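Local coordinates for sensor histidine kinase (Pseudomonas syringae pv. tomato, PDB 3CIT), which is a putative sensor histidine kinase, probably working in a two-component phosphorelay, represented here by its GAF domain, at residues Leu89-Pro92 with Gly93-Leu96; Glu146-Arg149 with Leu150-Leu154. One frame throughout, in Å; residues are numbered along the deposited sequence.

Interaction 1 of 2, residues Leu89-Pro92 with Gly93-Leu96; sequences LERP and GTHL
Arg91 and Thr94 are brought together by two first torsions: CG of Arg91 stands beside its backbone N, anti to the carbonyl carbon (chi1 -57°), while OG1 of Thr94 sits between its backbone N and carbonyl carbon (chi1 65°), facing back across a type II beta turn from Arg91 to Thr94. The turn starts the connection from edge strand 87-90 to strand 98-105 in the antiparallel sheet of this GAF domain, with Pro92 and Gly93 at its two central positions; Gly93 supplies the positive phi (84°) that a type II turn calls for there. Arg91 O is gripped twice. The usual turn bond from Thr94 N is weak at 3.3 Å, and the hydroxyl OG1 of Thr94 donates to Arg91 O at 2.7 Å, tilted modestly from the carbonyl plane, the shorter of the two bonds.

The arginine side chain then bends at chi3 and passes Thr94 at about a right angle, following the loop onward. Thr94 CG2 lies over part of one guanidinium face, 3.8 Å above the plane and offset toward the rim. NH2 donates to Leu96 O at 3.0 Å; the oxygen is close to the guanidinium plane, yet the nitrogen stands well above the plane of that carbonyl, and the bond is bent. This carbonyl and a water, both at the guanidinium edge and in its plane, help set how the group is turned. Outside the loop, Arg91 also packs on Leu75 and on Val99 of strand 98-105, and its backbone pairs with Pro97, carrying the strand ladder up to the turn. The water joins the two ends of the loop: it accepts from Arg91 NH2 at 2.7 Å and, more weakly, from Leu96 N.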
ATOM      1  N   LEU A  89      -0.266 -11.804  11.337  1.00 19.65           N
ATOM      2  CA  LEU A  89      -0.922 -12.207  12.557  1.00 20.09           C
ATOM      3  C   LEU A  89      -0.054 -13.159  13.374  1.00 20.31           C
ATOM      4  O   LEU A  89       0.544 -14.071  12.816  1.00 20.51           O
ATOM      5  CB  LEU A  89      -2.205 -12.982  12.249  1.00 20.49           C
ATOM      6  CG  LEU A  89      -3.291 -12.312  11.419  1.00 22.38           C
ATOM      7  CD1 LEU A  89      -4.402 -13.363  11.100  1.00 28.71           C
ATOM      8  CD2 LEU A  89      -3.840 -11.195  12.252  1.00 26.36           C
ATOM      9  N   GLU A  90       0.002 -12.927  14.684  1.00 19.86           N
ATOM     10  CA  GLU A  90       0.623 -13.853  15.639  1.00 20.49           C
ATOM     11  C   GLU A  90      -0.522 -14.499  16.410  1.00 21.16           C
ATOM     12  O   GLU A  90      -1.368 -13.800  16.946  1.00 20.89           O
ATOM     13  CB  GLU A  90       1.522 -13.127  16.619  1.00 21.33           C
ATOM     14  CG  GLU A  90       2.694 -12.437  15.971  1.00 23.50           C
ATOM     15  CD  GLU A  90       3.579 -11.745  17.003  1.00 25.61           C
ATOM     16  OE1 GLU A  90       3.132 -10.763  17.615  1.00 29.06           O
ATOM     17  OE2 GLU A  90       4.715 -12.211  17.215  1.00 33.12           O
ATOM     18  N   ARG A  91      -0.506 -15.819  16.492  1.00 21.00           N
ATOM     19  CA  ARG A  91      -1.545 -16.597  17.123  1.00 21.78           C
ATOM     20  C   ARG A  91      -0.838 -17.584  18.076  1.00 21.51           C
ATOM     21  O   ARG A  91      -0.703 -18.769  17.801  1.00 19.76           O
ATOM     22  CB  ARG A  91      -2.367 -17.296  16.053  1.00 22.01           C
ATOM     23  CG  ARG A  91      -2.998 -16.365  15.009  1.00 24.27           C
ATOM     24  CD  ARG A  91      -3.823 -17.111  13.917  1.00 25.02           C
ATOM     25  NE  ARG A  91      -4.861 -17.993  14.453  1.00 24.13           N
ATOM     26  CZ  ARG A  91      -4.800 -19.333  14.512  1.00 28.49           C
ATOM     27  NH1 ARG A  91      -5.825 -20.025  15.020  1.00 29.86           N
ATOM     28  NH2 ARG A  91      -3.755 -20.003  14.057  1.00 23.81           N
ATOM     29  N   PRO A  92      -0.323 -17.064  19.185  1.00 22.66           N
ATOM     30  CA  PRO A  92       0.538 -17.875  20.046  1.00 22.95           C
ATOM     31  C   PRO A  92      -0.124 -19.154  20.571  1.00 21.70           C
ATOM     32  O   PRO A  92      -1.289 -19.150  20.923  1.00 22.11           O
ATOM     33  CB  PRO A  92       0.850 -16.931  21.212  1.00 23.00           C
ATOM     34  CG  PRO A  92       0.609 -15.632  20.728  1.00 25.26           C
ATOM     35  CD  PRO A  92      -0.471 -15.705  19.714  1.00 23.60           C
ATOM     36  N   GLY A  93       0.628 -20.250  20.563  1.00 22.65           N
ATOM     37  CA  GLY A  93       0.169 -21.499  21.142  1.00 22.41           C
ATOM     38  C   GLY A  93      -0.703 -22.358  20.237  1.00 21.97           C
ATOM     39  O   GLY A  93      -1.102 -23.464  20.654  1.00 22.54           O
ATOM     40  N   THR A  94      -1.006 -21.859  19.028  1.00 21.20           N
ATOM     41  CA  THR A  94      -1.905 -22.530  18.089  1.00 20.79           C
ATOM     42  C   THR A  94      -1.105 -23.397  17.150  1.00 20.41           C
ATOM     43  O   THR A  94       0.140 -23.415  17.182  1.00 20.44           O
ATOM     44  CB  THR A  94      -2.742 -21.512  17.265  1.00 19.96           C
ATOM     45  OG1 THR A  94      -1.861 -20.759  16.447  1.00 19.35           O
ATOM     46  CG2 THR A  94      -3.622 -20.562  18.186  1.00 20.79           C
ATOM     47  N   HIS A  95      -1.809 -24.133  16.299  1.00 19.03           N
ATOM     48  CA  HIS A  95      -1.162 -25.004  15.324  1.00 18.70           C
ATOM     49  C   HIS A  95      -0.379 -24.220  14.249  1.00 19.61           C
ATOM     50  O   HIS A  95       0.548 -24.749  13.648  1.00 20.46           O
ATOM     51  CB  HIS A  95      -2.211 -25.893  14.663  1.00 18.57           C
ATOM     52  CG  HIS A  95      -2.644 -27.047  15.514  1.00 17.65           C
ATOM     53  ND1 HIS A  95      -3.655 -26.943  16.444  1.00 18.46           N
ATOM     54  CD2 HIS A  95      -2.172 -28.306  15.608  1.00 19.13           C
ATOM     55  CE1 HIS A  95      -3.810 -28.109  17.049  1.00 17.06           C
ATOM     56  NE2 HIS A  95      -2.915 -28.952  16.571  1.00 16.51           N
ATOM     57  N   LEU A  96      -0.801 -22.991  14.005  1.00 19.81           N
ATOM     58  CA  LEU A  96      -0.241 -22.086  12.988  1.00 19.71           C
ATOM     59  C   LEU A  96      -0.055 -20.717  13.600  1.00 20.68           C
ATOM     60  O   LEU A  96      -0.874 -19.789  13.432  1.00 20.30           O
ATOM     61  CB  LEU A  96      -1.142 -22.004  11.738  1.00 19.51           C
ATOM     62  CG  LEU A  96      -1.284 -23.307  10.942  1.00 19.41           C
ATOM     63  CD1 LEU A  96      -2.362 -23.223   9.860  1.00 22.47           C
ATOM     64  CD2 LEU A  96       0.069 -23.738  10.312  1.00 18.84           C
TER
HETATM   65  O   HOH W   1      -4.048 -22.721  14.258  1.00 24.74           O

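Interaction 2 of 2, residues Glu146-Arg149 with Leu150-Leu154; sequences ENNR and LLEAL
Glu146 and Leu150 run alongside each other in the same direction, with CG of Glu146 3.8 Å from CD1 of Leu150. The other branch of Leu150, CD2, goes to Arg149: it comes within 3.5 Å of NH2, on one face of the guanidinium, which a bend at chi3 (72°) folds back over its neighbour. One residue on, Asn147 OD1 meets Leu151 CD1 at 3.3 Å. Behind these contacts lies the run of i to i+4 backbone hydrogen bonds that sets their spacing, Leu150 N to Glu146 O, Leu151 N to Asn147 O, Glu152 N to Asn148 O and Ala153 N to Arg149 O, all between 2.8 and 3.0 Å.

Farther out, the Glu146 carboxylate accepts from the backbone N of Ala107 and Asp108, fixing the helix to the loop after strand 98-105. Asn147 ND2 bonds to Asn147 OD1 of the third subunit, whose Leu150 and Leu154 pack on the leucines here. The whole is a regular alpha-helical stretch near the end of the C-terminal GAF helix 128-156, with its leucine face turned to a helix-helix subunit interface.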
ATOM      1  N   GLU A 146     -10.140 -13.150 -11.875  1.00 26.40           N
ATOM      2  CA  GLU A 146     -11.303 -12.314 -12.150  1.00 27.39           C
ATOM      3  C   GLU A 146     -11.661 -12.326 -13.624  1.00 29.12           C
ATOM      4  O   GLU A 146     -12.826 -12.484 -13.983  1.00 29.96           O
ATOM      5  CB  GLU A 146     -11.056 -10.893 -11.669  1.00 27.63           C
ATOM      6  CG  GLU A 146     -12.212  -9.976 -11.952  1.00 29.42           C
ATOM      7  CD  GLU A 146     -11.949  -8.597 -11.502  1.00 28.06           C
ATOM      8  OE1 GLU A 146     -11.082  -7.938 -12.122  1.00 26.99           O
ATOM      9  OE2 GLU A 146     -12.562  -8.191 -10.496  1.00 28.37           O
ATOM     10  N   ASN A 147     -10.653 -12.205 -14.483  1.00 31.19           N
ATOM     11  CA  ASN A 147     -10.874 -12.342 -15.915  1.00 32.09           C
ATOM     12  C   ASN A 147     -11.632 -13.632 -16.242  1.00 32.97           C
ATOM     13  O   ASN A 147     -12.689 -13.587 -16.880  1.00 33.50           O
ATOM     14  CB  ASN A 147      -9.541 -12.268 -16.675  1.00 31.52           C
ATOM     15  CG  ASN A 147      -9.735 -12.173 -18.174  1.00 32.64           C
ATOM     16  OD1 ASN A 147      -9.576 -13.169 -18.870  1.00 32.12           O
ATOM     17  ND2 ASN A 147     -10.108 -10.993 -18.671  1.00 30.62           N
ATOM     18  N   ASN A 148     -11.114 -14.766 -15.779  1.00 34.57           N
ATOM     19  CA  ASN A 148     -11.770 -16.073 -15.986  1.00 35.02           C
ATOM     20  C   ASN A 148     -13.212 -16.123 -15.503  1.00 35.69           C
ATOM     21  O   ASN A 148     -14.116 -16.597 -16.232  1.00 36.14           O
ATOM     22  CB  ASN A 148     -10.970 -17.172 -15.289  1.00 35.47           C
ATOM     23  CG  ASN A 148     -11.662 -18.527 -15.341  1.00 36.62           C
ATOM     24  OD1 ASN A 148     -12.261 -18.979 -14.351  1.00 41.99           O
ATOM     25  ND2 ASN A 148     -11.598 -19.180 -16.503  1.00 38.09           N
ATOM     26  N   ARG A 149     -13.432 -15.676 -14.270  1.00 36.38           N
ATOM     27  CA  ARG A 149     -14.776 -15.595 -13.700  1.00 37.07           C
ATOM     28  C   ARG A 149     -15.720 -14.792 -14.592  1.00 37.55           C
ATOM     29  O   ARG A 149     -16.832 -15.247 -14.903  1.00 37.46           O
ATOM     30  CB  ARG A 149     -14.750 -14.963 -12.309  1.00 36.85           C
ATOM     31  CG  ARG A 149     -16.134 -14.858 -11.674  1.00 37.47           C
ATOM     32  CD  ARG A 149     -16.079 -14.288 -10.283  1.00 39.20           C
ATOM     33  NE  ARG A 149     -15.763 -12.855 -10.270  1.00 41.18           N
ATOM     34  CZ  ARG A 149     -16.638 -11.888 -10.554  1.00 42.41           C
ATOM     35  NH1 ARG A 149     -17.898 -12.176 -10.889  1.00 43.52           N
ATOM     36  NH2 ARG A 149     -16.253 -10.619 -10.493  1.00 42.70           N
ATOM     37  N   LEU A 150     -15.276 -13.613 -15.011  1.00 37.82           N
ATOM     38  CA  LEU A 150     -16.109 -12.697 -15.784  1.00 38.78           C
ATOM     39  C   LEU A 150     -16.456 -13.244 -17.169  1.00 39.95           C
ATOM     40  O   LEU A 150     -17.592 -13.112 -17.605  1.00 40.32           O
ATOM     41  CB  LEU A 150     -15.462 -11.308 -15.909  1.00 37.86           C
ATOM     42  CG  LEU A 150     -15.334 -10.504 -14.604  1.00 36.86           C
ATOM     43  CD1 LEU A 150     -14.616  -9.198 -14.821  1.00 31.48           C
ATOM     44  CD2 LEU A 150     -16.729 -10.260 -13.987  1.00 36.39           C
ATOM     45  N   LEU A 151     -15.478 -13.829 -17.855  1.00 41.46           N
ATOM     46  CA  LEU A 151     -15.706 -14.480 -19.151  1.00 42.35           C
ATOM     47  C   LEU A 151     -16.667 -15.664 -19.027  1.00 43.55           C
ATOM     48  O   LEU A 151     -17.550 -15.859 -19.874  1.00 43.61           O
ATOM     49  CB  LEU A 151     -14.380 -14.955 -19.754  1.00 42.35           C
ATOM     50  CG  LEU A 151     -13.465 -13.872 -20.341  1.00 42.86           C
ATOM     51  CD1 LEU A 151     -12.055 -14.408 -20.607  1.00 42.33           C
ATOM     52  CD2 LEU A 151     -14.062 -13.298 -21.612  1.00 42.17           C
ATOM     53  N   GLU A 152     -16.492 -16.463 -17.976  1.00 44.81           N
ATOM     54  CA  GLU A 152     -17.431 -17.556 -17.673  1.00 45.66           C
ATOM     55  C   GLU A 152     -18.844 -17.036 -17.393  1.00 46.44           C
ATOM     56  O   GLU A 152     -19.828 -17.625 -17.847  1.00 46.28           O
ATOM     57  CB  GLU A 152     -16.958 -18.365 -16.467  1.00 45.59           C
ATOM     58  CG  GLU A 152     -15.897 -19.397 -16.774  1.00 46.23           C
ATOM     59  CD  GLU A 152     -15.597 -20.281 -15.574  1.00 46.76           C
ATOM     60  OE1 GLU A 152     -15.154 -19.753 -14.527  1.00 50.30           O
ATOM     61  OE2 GLU A 152     -15.805 -21.505 -15.676  1.00 49.79           O
ATOM     62  N   ALA A 153     -18.937 -15.952 -16.625  1.00 47.23           N
ATOM     63  CA  ALA A 153     -20.222 -15.317 -16.314  1.00 48.25           C
ATOM     64  C   ALA A 153     -20.926 -14.788 -17.571  1.00 49.21           C
ATOM     65  O   ALA A 153     -22.163 -14.803 -17.665  1.00 48.90           O
ATOM     66  CB  ALA A 153     -20.020 -14.190 -15.316  1.00 48.26           C
ATOM     67  N   LEU A 154     -20.123 -14.321 -18.526  1.00 50.45           N
ATOM     68  CA  LEU A 154     -20.631 -13.756 -19.767  1.00 51.09           C
ATOM     69  C   LEU A 154     -21.067 -14.840 -20.754  1.00 51.81           C
ATOM     70  O   LEU A 154     -21.995 -14.626 -21.540  1.00 51.77           O
ATOM     71  CB  LEU A 154     -19.579 -12.845 -20.410  1.00 51.25           C
ATOM     72  CG  LEU A 154     -20.155 -11.858 -21.430  1.00 51.22           C
ATOM     73  CD1 LEU A 154     -20.915 -10.733 -20.718  1.00 52.16           C
ATOM     74  CD2 LEU A 154     -19.057 -11.295 -22.328  1.00 51.82           C
TER

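From the N terminus, the chain runs through helices 3-26 and 29-43 and the first strands before reaching interaction 1, which closes the short loop leaving edge strand 87-90 and returns the chain to strand 98-105. Strand 111-119 follows, and helix 128-156 then carries the chain to interaction 2 near its far end. The two contacts are in series, neither nested nor crossed. They lie about 36 Å apart, centre to centre, on opposite sides of the chain's centre. Interaction 1 joins neighbouring strands at one edge of the sheet, as counted within this chain; residues 146-154 link the last helix to the 107-108 connection after strand 98-105 and to the third subunit.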